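Local coordinates for protein phosphodiesterase (Trypanosoma brucei brucei, PDB 5H2Q) that belongs to the phosphodiesterase family of the HD superfamily, an all-helical metalloprotein that carries a zinc ion, a magnesium ion and, in a pocket, the ligand LLI, at residues L44-A47 and A48-Y52. Numbering follows the deposited sequence.
Sequences LDVA and AAIAY
Leu44 O accepts the N-H of Ala48, 3.1 Å from Ala48 N, opening a run of four i-to-i+4 alpha-helical bonds inside helix 43-58 of this helical phosphodiesterase fold. Asp45 O receives Ala49 N over 2.8 Å. Arg79 grips this turn twice, its NH1 giving a hydrogen bond to Leu44 O and a salt bridge to Asp45 OD1, and so ties it to helix 68-80. Val46 O bonds to Ile50 N at 2.8 Å. On that face the two branched side chains cross obliquely: Val46 CG1, anti to its own backbone N (chi1 161°), meets Ile50 CD1 at 3.9 Å, and Ile50 continues onto Phe21 and Phe31. With its first torsion at -74°, Ile50 swings CG1 away from its own carbonyl carbon and back over the preceding turn, where CG1 rests 3.3 Å from Val46 O. The methyl groups of Ala47 and Ala48 both touch Phe90 of helix 90-105, and Ala48 also touches Val16 and Ile75. Ala47 O completes the run, bonding to Ala51 N at 3.3 Å while also taking a weak second hydrogen bond from Ile50 N, 3.2 Å from the same Ala47 O.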
ATOM      1  N   LEU A  44       9.296 -14.980  -0.099  1.00 15.81           N
ATOM      2  CA  LEU A  44       8.233 -14.596   0.850  1.00 16.58           C
ATOM      3  C   LEU A  44       8.796 -14.426   2.277  1.00 19.45           C
ATOM      4  O   LEU A  44       8.315 -13.591   3.029  1.00 17.44           O
ATOM      5  CB  LEU A  44       7.066 -15.601   0.834  1.00 16.30           C
ATOM      6  CG  LEU A  44       6.183 -15.620  -0.408  1.00 19.17           C
ATOM      7  CD1 LEU A  44       5.230 -16.840  -0.361  1.00 20.58           C
ATOM      8  CD2 LEU A  44       5.372 -14.301  -0.558  1.00 17.47           C
ATOM      9  N   ASP A  45       9.836 -15.201   2.642  1.00 15.95           N
ATOM     10  CA  ASP A  45      10.491 -15.062   3.945  1.00 15.25           C
ATOM     11  C   ASP A  45      11.289 -13.734   3.990  1.00 16.42           C
ATOM     12  O   ASP A  45      11.198 -13.020   4.978  1.00 15.06           O
ATOM     13  CB  ASP A  45      11.424 -16.252   4.212  1.00 17.34           C
ATOM     14  CG  ASP A  45      10.700 -17.548   4.519  1.00 24.04           C
ATOM     15  OD1 ASP A  45       9.516 -17.490   4.922  1.00 24.23           O
ATOM     16  OD2 ASP A  45      11.342 -18.615   4.436  1.00 23.95           O
ATOM     17  N   VAL A  46      12.039 -13.403   2.911  1.00 14.01           N
ATOM     18  CA  VAL A  46      12.812 -12.151   2.790  1.00 13.23           C
ATOM     19  C   VAL A  46      11.845 -10.944   2.837  1.00 14.70           C
ATOM     20  O   VAL A  46      12.146  -9.987   3.543  1.00 13.38           O
ATOM     21  CB  VAL A  46      13.702 -12.170   1.526  1.00 18.11           C
ATOM     22  CG1 VAL A  46      14.164 -10.769   1.109  1.00 18.94           C
ATOM     23  CG2 VAL A  46      14.900 -13.110   1.731  1.00 18.14           C
ATOM     24  N   ALA A  47      10.683 -11.009   2.103  1.00 13.72           N
ATOM     25  CA  ALA A  47       9.643  -9.967   2.104  1.00 13.05           C
ATOM     26  C   ALA A  47       9.155  -9.726   3.538  1.00 14.63           C
ATOM     27  O   ALA A  47       9.154  -8.578   3.976  1.00 13.01           O
ATOM     28  CB  ALA A  47       8.486 -10.339   1.187  1.00 14.97           C
ATOM     29  N   ALA A  48       8.818 -10.808   4.283  1.00 12.81           N
ATOM     30  CA  ALA A  48       8.384 -10.692   5.683  1.00 12.77           C
ATOM     31  C   ALA A  48       9.522 -10.129   6.558  1.00 15.93           C
ATOM     32  O   ALA A  48       9.270  -9.260   7.394  1.00 14.26           O
ATOM     33  CB  ALA A  48       7.906 -12.045   6.210  1.00 14.39           C
ATOM     34  N   ALA A  49      10.773 -10.601   6.359  1.00 13.31           N
ATOM     35  CA  ALA A  49      11.905 -10.064   7.142  1.00 12.11           C
ATOM     36  C   ALA A  49      12.154  -8.563   6.848  1.00 14.44           C
ATOM     37  O   ALA A  49      12.571  -7.833   7.750  1.00 12.81           O
ATOM     38  CB  ALA A  49      13.171 -10.868   6.874  1.00 12.80           C
ATOM     39  N   ILE A  50      11.882  -8.094   5.603  1.00 11.90           N
ATOM     40  CA  ILE A  50      12.070  -6.671   5.292  1.00 11.76           C
ATOM     41  C   ILE A  50      11.134  -5.855   6.147  1.00 14.70           C
ATOM     42  O   ILE A  50      11.581  -4.933   6.795  1.00 13.10           O
ATOM     43  CB  ILE A  50      11.903  -6.353   3.777  1.00 13.06           C
ATOM     44  CG1 ILE A  50      13.117  -6.857   3.003  1.00 12.83           C
ATOM     45  CG2 ILE A  50      11.741  -4.812   3.523  1.00 11.98           C
ATOM     46  CD1 ILE A  50      12.830  -7.103   1.545  1.00 13.58           C
ATOM     47  N   ALA A  51       9.833  -6.225   6.184  1.00 12.22           N
ATOM     48  CA  ALA A  51       8.876  -5.489   6.993  1.00 12.55           C
ATOM     49  C   ALA A  51       9.227  -5.598   8.494  1.00 15.46           C
ATOM     50  O   ALA A  51       9.211  -4.610   9.209  1.00 12.87           O
ATOM     51  CB  ALA A  51       7.482  -6.028   6.734  1.00 13.30           C
ATOM     52  N   TYR A  52       9.632  -6.794   8.933  1.00 12.58           N
ATOM     53  CA  TYR A  52       9.974  -7.043  10.341  1.00 12.06           C
ATOM     54  C   TYR A  52      11.172  -6.201  10.783  1.00 14.93           C
ATOM     55  O   TYR A  52      11.063  -5.478  11.764  1.00 13.18           O
ATOM     56  CB  TYR A  52      10.247  -8.546  10.528  1.00 12.73           C
ATOM     57  CG  TYR A  52      10.581  -8.973  11.942  1.00 13.11           C
ATOM     58  CD1 TYR A  52       9.633  -8.879  12.959  1.00 14.06           C
ATOM     59  CD2 TYR A  52      11.790  -9.602  12.231  1.00 15.46           C
ATOM     60  CE1 TYR A  52       9.921  -9.297  14.256  1.00 15.74           C
ATOM     61  CE2 TYR A  52      12.093 -10.019  13.527  1.00 16.46           C
ATOM     62  CZ  TYR A  52      11.147  -9.881  14.530  1.00 20.11           C
ATOM     63  OH  TYR A  52      11.442 -10.283  15.808  1.00 22.65           O
TER